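Local coordinates for protein N5-Carboxyaminoimidazole ribonucleotide synthetase (Staphylococcus aureus subsp. aureus, PDB 3ORQ) that catalyses the ATP-dependent carboxylation of 5-aminoimidazole ribonucleotide with bicarbonate to N5-carboxyaminoimidazole ribonucleotide in purine biosynthesis, at residues 25-30 against 76-81; 30-33 against 37-40; 195-200 against 235-240; 243-248 against 252-257. All coordinates share one frame; numbering follows the deposited sequence.

The four contacts fall into two pairs and illustrate how helices cover sheets in two successive domains. Contacts 1 and 2, with centres about 7 Å apart, share helix 22-33 and the parallel sheet of the preATP-grasp domain; A28 CB meets V38 CG1 at 3.8 Å between them. Contacts 3 and 4 come later in the chain, their centres about 9 Å apart. They share helix 234-245 and the neighbouring antiparallel strands 191-201 and 252-261 of the ATP-grasp domain, where T200 OG1 and T253 OG1 lie 2.8 Å apart, a probable hydrogen bond. Centres of the two pairs stand about 19 to 28 Å apart. Contacts 1 and 2 touch the second subunit; contact 4 holds magnesium-binding E257.

Contact 1: residues 25-30 against 76-81; sequences KMMAQS and VITYEF
M27, deposited as selenomethionine, carries the apolar part of this contact: its side chain leaves helix 22-33 and runs straight to the end of strand 76-79. CG lies beside the backbone N (chi1 -78°), and the chain is extended beyond it, which brings the terminal methyl right up to the strand. The selenium passes the methyl of T78 obliquely, with SE and T78 CG2 4.2 Å apart. Farther out, M27 CE packs 4.0 Å from E80 CA, at the point where the strand gives way to a loop.

One touch is with a polar atom: M27 CE rests 3.5 Å from the backbone carbonyl Y79 O, a van der Waals contact.

The polar groups find their partners elsewhere. T78 OG1 hydrogen-bonds to Q100 and H294, while the E80 carboxylate makes weak hydrogen bonds to the backbone N of G21, L23 and G24, in a glycine-rich turn that resembles the Rossmann type. E80 thus links the end of strand 76-79 to the start of the helix. M27 also touches I17 of strand 14-18, the next strand in the parallel sheet, F291 and H294 of helix 290-298, and P275.

Contact 2: residues 30-33 against 37-40; sequences SAQK and KVVV
V38 meets the last turn of helix 22-33 through one methyl, CG2, which is lodged against A31 and Q32. Of the residues here V38 has the most surface buried, and its two branches divide the work. CG1 stands anti to the backbone N (chi1 173°) and packs against A28 one turn earlier on the helix, leaving CG2, beside that N, for the last turn. The short side chain of A31 points at the strand and makes the nearer approach, with A31 CB 3.7 Å from V38 CG2.

The pair belongs to a classic beta-alpha-beta unit: strand 14-18, helix 22-33 and strand 37-42, the two strands lying parallel and adjacent in the Rossmann-like sheet of the preATP-grasp domain. The contact brackets the short turn between helix and strand, where the CA atoms of Q32 and K37 are 6.1 Å apart. I15 and I17 of strand 14-18 continue the apolar surface beneath A31 and V38.

Q32 adds its aliphatic part. Its side chain runs across that of V38 at about a right angle, and Q32 CG lies 4.1 Å from V38 CG2. Beyond CG the chain bends (chi2 -149°), and the amide departs from the valine: Q32 NE2 hydrogen-bonds to V52 O of its own chain and to Y51 O of the second subunit.

Contact 3: residues 195-200 against 235-240; sequences VSLTVT and AEAKEQ
The A237-K238 peptide is the flat group of this contact, and methyl CD2 of L197 sits squarely over one of its faces. The distances are nearly even: L197 CD2 is 3.9 Å from A237 O, 3.9 Å from A237 C and 4.1 Å from K238 N, as expected for a methyl above the middle of the amide. Two side-chain carbons lean to the same side of the peptide plane and flank the methyl, A237 CB at 3.9 Å and K238 CG at 4.1 Å from L197 CD2.

The leucine can reach this far because CG stands opposite the backbone N (chi1 -169°) and CD2 continues the chain outward, while CD1 turns aside. In the ATP-grasp domain, helix 234-245 lies across one face of the antiparallel sheet, and L197 is the residue with which strand 191-201 meets it here. Next to L197 the same face is built by F209 of strand 207-218, whereas S196 and T198 turn their hydroxyls away from the helix, T198 OG1 bonding to T255 OG1 of strand 252-261. K238 meets the leucine through CG; from there the extended chain leads the amine away from it.

Contact 4: residues 243-248 against 252-257; sequences KIIQSI and GTFTVE. With MG (magnesium ion), chain C.
I245 CD1 stands only 3.2 Å from F254 CZ, closer than a methyl and an aromatic carbon normally pack, and the exact value should be read with caution at this resolution. The isoleucine is also twisted off a staggered position (chi1 -98°). Its side chain meets the ring obliquely, with CD1 3.7 Å from CE2 of F254 as well. Here helix 234-245 and the following strand 252-261 of the ATP-grasp fold are joined by a short connection, and the helix end folds back onto the antiparallel sheet. F250 in that connection stacks with the F254 ring.

A second apolar pair lies farther along the strand. I244 and V256 reach toward each other tip to tip, and I244 CD1 fits into the fork of the valine, 4.0 Å from V256 CG1 and 4.0 Å from V256 CG2. I271 of the adjacent strand 266-272 touches I244, F254 and V256, adding to the apolar core.

The next residue, E257, turns to the nucleotide side of the sheet, where it touches ADP and shares the magnesium with E270. H276 NE2 hydrogen-bonds to E257 OE2. The extended side chain presents E257 OE1 as the main ligand, 2.5 Å from the magnesium, with E257 OE2 making a longer, weaker approach at 2.8 Å.

Contact 1: residues 25-30 against 76-81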
loop_
_atom_site.group_PDB
_atom_site.type_symbol
_atom_site.label_atom_id
_atom_site.label_comp_id
_atom_site.label_asym_id
_atom_site.label_seq_id
_atom_site.Cartn_x
_atom_site.Cartn_y
_atom_site.Cartn_z
ATOM N N LYS A 25 2.131 0.359 11.929
ATOM C CA LYS A 25 1.151 -0.313 11.099
ATOM C C LYS A 25 1.567 -0.154 9.663
ATOM O O LYS A 25 1.608 -1.100 8.884
ATOM C CB LYS A 25 -0.248 0.327 11.318
ATOM C CG LYS A 25 -1.367 -0.159 10.309
ATOM C CD LYS A 25 -2.706 0.617 10.470
ATOM C CE LYS A 25 -3.745 -0.023 9.556
ATOM N NZ LYS A 25 -5.041 0.636 9.677
HETATM N N MSE A 26 1.893 1.060 9.284
HETATM C CA MSE A 26 2.254 1.299 7.899
HETATM C C MSE A 26 3.614 0.642 7.507
HETATM O O MSE A 26 3.794 0.202 6.361
HETATM C CB MSE A 26 2.213 2.792 7.643
HETATM C CG MSE A 26 0.794 3.382 7.757
HETATM SE SE MSE A 26 0.751 5.310 7.312
HETATM C CE MSE A 26 1.114 6.006 9.046
HETATM N N MSE A 27 4.549 0.567 8.454
HETATM C CA MSE A 27 5.792 -0.160 8.257
HETATM C C MSE A 27 5.451 -1.614 8.004
HETATM O O MSE A 27 6.055 -2.232 7.125
HETATM C CB MSE A 27 6.644 -0.146 9.545
HETATM C CG MSE A 27 7.431 1.142 9.851
HETATM SE SE MSE A 27 8.510 0.936 11.479
HETATM C CE MSE A 27 9.149 2.756 11.653
ATOM N N ALA A 28 4.542 -2.174 8.818
ATOM C CA ALA A 28 4.206 -3.607 8.732
ATOM C C ALA A 28 3.480 -3.946 7.420
ATOM O O ALA A 28 3.712 -5.032 6.826
ATOM C CB ALA A 28 3.346 -4.062 9.961
ATOM N N GLN A 29 2.622 -3.021 6.954
ATOM C CA GLN A 29 1.973 -3.211 5.642
ATOM C C GLN A 29 2.977 -3.244 4.502
ATOM O O GLN A 29 2.876 -4.098 3.617
ATOM C CB GLN A 29 0.874 -2.184 5.395
ATOM C CG GLN A 29 -0.316 -2.410 6.374
ATOM C CD GLN A 29 -1.586 -1.636 5.978
ATOM O OE1 GLN A 29 -2.409 -2.158 5.269
ATOM N NE2 GLN A 29 -1.696 -0.365 6.400
ATOM N N SER A 30 3.982 -2.365 4.532
ATOM C CA SER A 30 5.046 -2.456 3.531
ATOM C C SER A 30 5.838 -3.760 3.656
ATOM O O SER A 30 6.143 -4.417 2.651
ATOM C CB SER A 30 6.049 -1.291 3.616
ATOM O OG SER A 30 5.436 -0.132 3.101
ATOM N N VAL A 76 15.774 -8.851 12.330
ATOM C CA VAL A 76 16.125 -7.429 12.468
ATOM C C VAL A 76 15.101 -6.770 13.357
ATOM O O VAL A 76 13.945 -7.151 13.336
ATOM C CB VAL A 76 16.221 -6.695 11.082
ATOM C CG1 VAL A 76 14.885 -6.637 10.394
ATOM C CG2 VAL A 76 16.741 -5.307 11.256
ATOM N N ILE A 77 15.508 -5.785 14.144
ATOM C CA ILE A 77 14.535 -5.054 14.987
ATOM C C ILE A 77 14.610 -3.567 14.686
ATOM O O ILE A 77 15.701 -3.004 14.587
ATOM C CB ILE A 77 14.743 -5.306 16.488
ATOM C CG1 ILE A 77 14.464 -6.760 16.857
ATOM C CG2 ILE A 77 13.864 -4.429 17.329
ATOM C CD1 ILE A 77 15.041 -7.098 18.181
ATOM N N THR A 78 13.448 -2.959 14.477
ATOM C CA THR A 78 13.350 -1.503 14.281
ATOM C C THR A 78 12.324 -0.970 15.270
ATOM O O THR A 78 11.722 -1.730 16.025
ATOM C CB THR A 78 12.953 -1.121 12.834
ATOM O OG1 THR A 78 12.949 0.312 12.682
ATOM C CG2 THR A 78 11.568 -1.708 12.448
ATOM N N TYR A 79 12.148 0.338 15.308
ATOM C CA TYR A 79 11.268 0.907 16.306
ATOM C C TYR A 79 10.480 1.961 15.623
ATOM O O TYR A 79 10.943 2.564 14.641
ATOM C CB TYR A 79 12.035 1.512 17.505
ATOM C CG TYR A 79 13.258 2.291 17.129
ATOM C CD1 TYR A 79 13.165 3.605 16.677
ATOM C CD2 TYR A 79 14.522 1.723 17.222
ATOM C CE1 TYR A 79 14.323 4.320 16.278
ATOM C CE2 TYR A 79 15.698 2.465 16.865
ATOM C CZ TYR A 79 15.567 3.735 16.394
ATOM O OH TYR A 79 16.675 4.427 16.055
ATOM N N GLU A 80 9.312 2.212 16.188
ATOM C CA GLU A 80 8.299 3.043 15.596
ATOM C C GLU A 80 8.205 4.372 16.357
ATOM O O GLU A 80 7.708 5.357 15.830
ATOM C CB GLU A 80 6.954 2.278 15.652
ATOM C CG GLU A 80 5.779 3.027 15.157
ATOM C CD GLU A 80 4.634 3.167 16.145
ATOM O OE1 GLU A 80 3.615 3.744 15.754
ATOM O OE2 GLU A 80 4.746 2.753 17.298
ATOM N N PHE A 81 8.673 4.423 17.588
ATOM C CA PHE A 81 8.580 5.670 18.339
ATOM C C PHE A 81 9.748 5.766 19.344
ATOM O O PHE A 81 10.246 4.759 19.820
ATOM C CB PHE A 81 7.203 5.749 19.042
ATOM C CG PHE A 81 6.573 7.154 19.080
ATOM C CD1 PHE A 81 5.842 7.647 17.987
ATOM C CD2 PHE A 81 6.651 7.950 20.243
ATOM C CE1 PHE A 81 5.238 8.926 18.035
ATOM C CE2 PHE A 81 6.040 9.234 20.304
ATOM C CZ PHE A 81 5.337 9.718 19.200
#

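Contact 2: residues 30-33 against 37-40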
loop_
_atom_site.group_PDB
_atom_site.type_symbol
_atom_site.label_atom_id
_atom_site.label_comp_id
_atom_site.label_asym_id
_atom_site.label_seq_id
_atom_site.Cartn_x
_atom_site.Cartn_y
_atom_site.Cartn_z
ATOM N N SER A 30 3.982 -2.365 4.532
ATOM C CA SER A 30 5.046 -2.456 3.531
ATOM C C SER A 30 5.838 -3.760 3.656
ATOM O O SER A 30 6.143 -4.417 2.651
ATOM C CB SER A 30 6.049 -1.291 3.616
ATOM O OG SER A 30 5.436 -0.132 3.101
ATOM N N ALA A 31 6.208 -4.099 4.875
ATOM C CA ALA A 31 6.980 -5.305 5.110
ATOM C C ALA A 31 6.231 -6.532 4.593
ATOM O O ALA A 31 6.840 -7.386 3.946
ATOM C CB ALA A 31 7.285 -5.456 6.583
ATOM N N GLN A 32 4.918 -6.640 4.867
ATOM C CA GLN A 32 4.173 -7.846 4.408
ATOM C C GLN A 32 4.035 -7.892 2.885
ATOM O O GLN A 32 4.244 -8.931 2.249
ATOM C CB GLN A 32 2.822 -7.941 5.111
ATOM C CG GLN A 32 2.974 -8.494 6.552
ATOM C CD GLN A 32 1.781 -9.248 6.964
ATOM O OE1 GLN A 32 1.336 -10.160 6.245
ATOM N NE2 GLN A 32 1.203 -8.886 8.114
ATOM N N LYS A 33 3.726 -6.752 2.273
ATOM C CA LYS A 33 3.788 -6.630 0.820
ATOM C C LYS A 33 5.127 -7.180 0.193
ATOM O O LYS A 33 5.087 -7.862 -0.804
ATOM C CB LYS A 33 3.653 -5.160 0.424
ATOM C CG LYS A 33 3.945 -4.908 -1.067
ATOM C CD LYS A 33 3.791 -3.444 -1.354
ATOM C CE LYS A 33 4.869 -2.618 -0.635
ATOM N NZ LYS A 33 4.776 -1.191 -1.023
ATOM N N LYS A 37 7.982 -11.237 7.387
ATOM C CA LYS A 37 7.040 -11.472 8.447
ATOM C C LYS A 37 7.216 -10.375 9.471
ATOM O O LYS A 37 8.277 -9.754 9.551
ATOM C CB LYS A 37 7.259 -12.845 9.071
ATOM C CG LYS A 37 7.175 -13.969 8.056
ATOM C CD LYS A 37 7.626 -15.262 8.740
ATOM C CE LYS A 37 7.588 -16.448 7.778
ATOM N NZ LYS A 37 6.189 -16.712 7.428
ATOM N N VAL A 38 6.179 -10.126 10.260
ATOM C CA VAL A 38 6.235 -9.010 11.191
ATOM C C VAL A 38 5.825 -9.458 12.578
ATOM O O VAL A 38 4.740 -10.006 12.750
ATOM C CB VAL A 38 5.264 -7.885 10.773
ATOM C CG1 VAL A 38 5.214 -6.803 11.868
ATOM C CG2 VAL A 38 5.680 -7.263 9.427
ATOM N N VAL A 39 6.687 -9.183 13.563
ATOM C CA VAL A 39 6.332 -9.315 14.981
ATOM C C VAL A 39 6.268 -7.909 15.589
ATOM O O VAL A 39 7.191 -7.112 15.433
ATOM C CB VAL A 39 7.378 -10.164 15.743
ATOM C CG1 VAL A 39 7.038 -10.218 17.200
ATOM C CG2 VAL A 39 7.370 -11.585 15.199
ATOM N N VAL A 40 5.188 -7.583 16.272
ATOM C CA VAL A 40 5.082 -6.243 16.787
ATOM C C VAL A 40 4.882 -6.274 18.328
ATOM O O VAL A 40 4.167 -7.145 18.862
ATOM C CB VAL A 40 3.937 -5.430 16.076
ATOM C CG1 VAL A 40 2.568 -6.124 16.276
ATOM C CG2 VAL A 40 3.857 -4.008 16.652
#

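Contact 3: residues 195-200 against 235-240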
loop_
_atom_site.group_PDB
_atom_site.type_symbol
_atom_site.label_atom_id
_atom_site.label_comp_id
_atom_site.label_asym_id
_atom_site.label_seq_id
_atom_site.Cartn_x
_atom_site.Cartn_y
_atom_site.Cartn_z
ATOM N N VAL A 195 9.285 23.686 7.127
ATOM C CA VAL A 195 9.477 22.601 6.180
ATOM C C VAL A 195 10.133 21.439 6.884
ATOM O O VAL A 195 10.662 21.589 7.999
ATOM C CB VAL A 195 10.339 22.993 4.926
ATOM C CG1 VAL A 195 9.692 24.134 4.183
ATOM C CG2 VAL A 195 11.787 23.307 5.310
ATOM N N SER A 196 10.128 20.291 6.213
ATOM C CA SER A 196 10.849 19.120 6.716
ATOM C C SER A 196 11.386 18.329 5.550
ATOM O O SER A 196 10.928 18.459 4.416
ATOM C CB SER A 196 9.945 18.238 7.591
ATOM O OG SER A 196 8.957 17.564 6.825
ATOM N N LEU A 197 12.391 17.515 5.840
ATOM C CA LEU A 197 13.087 16.732 4.846
ATOM C C LEU A 197 13.127 15.303 5.387
ATOM O O LEU A 197 13.698 15.021 6.444
ATOM C CB LEU A 197 14.499 17.265 4.665
ATOM C CG LEU A 197 15.265 16.716 3.465
ATOM C CD1 LEU A 197 14.573 17.058 2.146
ATOM C CD2 LEU A 197 16.684 17.234 3.478
ATOM N N THR A 198 12.444 14.406 4.699
ATOM C CA THR A 198 12.449 12.994 5.085
ATOM C C THR A 198 13.587 12.282 4.314
ATOM O O THR A 198 13.800 12.556 3.137
ATOM C CB THR A 198 11.086 12.421 4.854
ATOM O OG1 THR A 198 10.174 13.056 5.781
ATOM C CG2 THR A 198 11.101 10.877 5.046
ATOM N N VAL A 199 14.331 11.415 4.998
ATOM C CA VAL A 199 15.569 10.865 4.476
ATOM C C VAL A 199 15.640 9.388 4.811
ATOM O O VAL A 199 15.075 8.937 5.821
ATOM C CB VAL A 199 16.841 11.563 5.132
ATOM C CG1 VAL A 199 18.147 11.042 4.547
ATOM C CG2 VAL A 199 16.789 13.078 5.042
ATOM N N THR A 200 16.339 8.621 3.975
ATOM C CA THR A 200 16.553 7.222 4.340
ATOM C C THR A 200 18.009 6.894 4.150
ATOM O O THR A 200 18.601 7.207 3.118
ATOM C CB THR A 200 15.690 6.220 3.500
ATOM O OG1 THR A 200 14.291 6.551 3.605
ATOM C CG2 THR A 200 15.885 4.785 4.069
ATOM N N ALA A 235 18.346 22.395 -1.229
ATOM C CA ALA A 235 19.783 22.351 -1.170
ATOM C C ALA A 235 20.318 22.718 0.234
ATOM O O ALA A 235 21.198 22.034 0.765
ATOM C CB ALA A 235 20.404 23.259 -2.291
ATOM N N GLU A 236 19.792 23.784 0.834
ATOM C CA GLU A 236 20.282 24.181 2.159
ATOM C C GLU A 236 19.873 23.135 3.235
ATOM O O GLU A 236 20.640 22.791 4.156
ATOM C CB GLU A 236 19.811 25.589 2.513
ATOM C CG GLU A 236 20.431 26.144 3.797
ATOM C CD GLU A 236 19.986 27.580 4.132
ATOM O OE1 GLU A 236 19.236 28.198 3.340
ATOM O OE2 GLU A 236 20.404 28.089 5.190
ATOM N N ALA A 237 18.665 22.595 3.070
ATOM C CA ALA A 237 18.200 21.513 3.921
ATOM C C ALA A 237 19.107 20.290 3.807
ATOM O O ALA A 237 19.432 19.672 4.797
ATOM C CB ALA A 237 16.728 21.161 3.636
ATOM N N LYS A 238 19.576 19.990 2.615
ATOM C CA LYS A 238 20.459 18.825 2.503
ATOM C C LYS A 238 21.799 19.066 3.185
ATOM O O LYS A 238 22.349 18.163 3.824
ATOM C CB LYS A 238 20.652 18.393 1.064
ATOM C CG LYS A 238 19.440 17.715 0.493
ATOM C CD LYS A 238 19.697 17.331 -0.998
ATOM C CE LYS A 238 18.430 16.817 -1.653
ATOM N NZ LYS A 238 18.664 16.311 -3.049
ATOM N N GLU A 239 22.306 20.292 3.071
ATOM C CA GLU A 239 23.586 20.643 3.689
ATOM C C GLU A 239 23.496 20.405 5.185
ATOM O O GLU A 239 24.441 19.904 5.781
ATOM C CB GLU A 239 23.981 22.104 3.396
ATOM C CG GLU A 239 24.400 22.390 1.935
ATOM C CD GLU A 239 24.494 23.918 1.576
ATOM O OE1 GLU A 239 24.033 24.784 2.352
ATOM O OE2 GLU A 239 25.017 24.252 0.493
ATOM N N GLN A 240 22.364 20.775 5.799
ATOM C CA GLN A 240 22.229 20.577 7.218
ATOM C C GLN A 240 22.192 19.087 7.552
ATOM O O GLN A 240 22.795 18.658 8.535
ATOM C CB GLN A 240 21.006 21.299 7.761
ATOM C CG GLN A 240 20.988 22.775 7.437
ATOM C CD GLN A 240 22.114 23.529 8.155
ATOM O OE1 GLN A 240 22.136 23.582 9.385
ATOM N NE2 GLN A 240 23.069 24.085 7.380
#

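Contact 4: residues 243-248 against 252-257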
loop_
_atom_site.group_PDB
_atom_site.type_symbol
_atom_site.label_atom_id
_atom_site.label_comp_id
_atom_site.label_asym_id
_atom_site.label_seq_id
_atom_site.Cartn_x
_atom_site.Cartn_y
_atom_site.Cartn_z
ATOM N N LYS A 243 25.527 17.573 7.616
ATOM C CA LYS A 243 26.226 17.864 8.877
ATOM C C LYS A 243 25.733 16.930 9.971
ATOM O O LYS A 243 26.531 16.361 10.727
ATOM C CB LYS A 243 26.036 19.317 9.302
ATOM C CG LYS A 243 26.940 20.317 8.566
ATOM C CD LYS A 243 26.405 21.743 8.730
ATOM C CE LYS A 243 27.353 22.779 8.101
ATOM N NZ LYS A 243 27.268 22.900 6.613
ATOM N N ILE A 244 24.413 16.740 10.037
ATOM C CA ILE A 244 23.821 15.976 11.131
ATOM C C ILE A 244 24.284 14.533 11.125
ATOM O O ILE A 244 24.477 13.921 12.177
ATOM C CB ILE A 244 22.282 16.012 11.046
ATOM C CG1 ILE A 244 21.780 17.441 11.204
ATOM C CG2 ILE A 244 21.652 15.030 12.035
ATOM C CD1 ILE A 244 20.253 17.595 11.055
ATOM N N ILE A 245 24.432 13.992 9.928
ATOM C CA ILE A 245 24.813 12.601 9.691
ATOM C C ILE A 245 26.271 12.273 10.076
ATOM O O ILE A 245 26.636 11.121 10.271
ATOM C CB ILE A 245 24.518 12.295 8.187
ATOM C CG1 ILE A 245 23.173 11.593 8.052
ATOM C CG2 ILE A 245 25.630 11.532 7.456
ATOM C CD1 ILE A 245 22.021 12.465 8.340
ATOM N N GLN A 246 27.119 13.275 10.190
ATOM C CA GLN A 246 28.475 13.018 10.728
ATOM C C GLN A 246 28.519 12.917 12.243
ATOM O O GLN A 246 29.545 12.546 12.804
ATOM C CB GLN A 246 29.505 14.055 10.272
ATOM C CG GLN A 246 30.105 13.753 8.907
ATOM C CD GLN A 246 29.428 14.560 7.808
ATOM O OE1 GLN A 246 29.521 15.806 7.777
ATOM N NE2 GLN A 246 28.738 13.853 6.886
ATOM N N SER A 247 27.431 13.280 12.901
ATOM C CA SER A 247 27.434 13.278 14.354
ATOM C C SER A 247 26.521 12.236 14.983
ATOM O O SER A 247 26.711 11.902 16.169
ATOM C CB SER A 247 27.124 14.685 14.903
ATOM O OG SER A 247 28.199 15.584 14.605
ATOM N N ILE A 248 25.529 11.747 14.211
ATOM C CA ILE A 248 24.520 10.798 14.710
ATOM C C ILE A 248 24.312 9.716 13.678
ATOM O O ILE A 248 24.137 10.009 12.488
ATOM C CB ILE A 248 23.147 11.444 14.877
ATOM C CG1 ILE A 248 23.203 12.646 15.810
ATOM C CG2 ILE A 248 22.148 10.454 15.399
ATOM C CD1 ILE A 248 21.851 13.357 15.970
ATOM N N GLY A 252 17.655 3.509 8.162
ATOM C CA GLY A 252 16.224 3.605 7.893
ATOM C C GLY A 252 15.790 5.068 7.691
ATOM O O GLY A 252 16.601 5.957 7.439
ATOM N N THR A 253 14.505 5.334 7.842
ATOM C CA THR A 253 13.995 6.674 7.599
ATOM C C THR A 253 14.092 7.544 8.846
ATOM O O THR A 253 13.784 7.090 9.960
ATOM C CB THR A 253 12.545 6.569 7.072
ATOM O OG1 THR A 253 12.625 5.987 5.761
ATOM C CG2 THR A 253 11.835 7.944 6.992
ATOM N N PHE A 254 14.530 8.788 8.666
ATOM C CA PHE A 254 14.433 9.798 9.746
ATOM C C PHE A 254 13.993 11.104 9.112
ATOM O O PHE A 254 14.018 11.240 7.891
ATOM C CB PHE A 254 15.760 9.941 10.507
ATOM C CG PHE A 254 16.903 10.395 9.654
ATOM C CD1 PHE A 254 17.557 9.507 8.808
ATOM C CD2 PHE A 254 17.314 11.704 9.685
ATOM C CE1 PHE A 254 18.617 9.925 7.984
ATOM C CE2 PHE A 254 18.386 12.144 8.859
ATOM C CZ PHE A 254 19.030 11.244 8.011
ATOM N N THR A 255 13.531 12.038 9.922
ATOM C CA THR A 255 13.019 13.295 9.390
ATOM C C THR A 255 13.571 14.493 10.181
ATOM O O THR A 255 13.565 14.496 11.396
ATOM C CB THR A 255 11.468 13.336 9.448
ATOM O OG1 THR A 255 10.934 12.208 8.761
ATOM C CG2 THR A 255 10.911 14.638 8.818
ATOM N N VAL A 256 14.029 15.510 9.466
ATOM C CA VAL A 256 14.524 16.744 10.076
ATOM C C VAL A 256 13.483 17.822 9.820
ATOM O O VAL A 256 13.113 18.064 8.662
ATOM C CB VAL A 256 15.876 17.160 9.452
ATOM C CG1 VAL A 256 16.478 18.453 10.120
ATOM C CG2 VAL A 256 16.864 16.033 9.500
ATOM N N GLU A 257 13.011 18.453 10.901
ATOM C CA GLU A 257 12.110 19.615 10.848
ATOM C C GLU A 257 12.877 20.921 10.907
ATOM O O GLU A 257 13.757 21.063 11.738
ATOM C CB GLU A 257 11.169 19.615 12.051
ATOM C CG GLU A 257 10.108 18.559 12.034
ATOM C CD GLU A 257 9.148 18.686 13.205
ATOM O OE1 GLU A 257 9.095 19.753 13.886
ATOM O OE2 GLU A 257 8.426 17.715 13.463
HETATM MG MG MG C . 7.521 19.092 15.715
#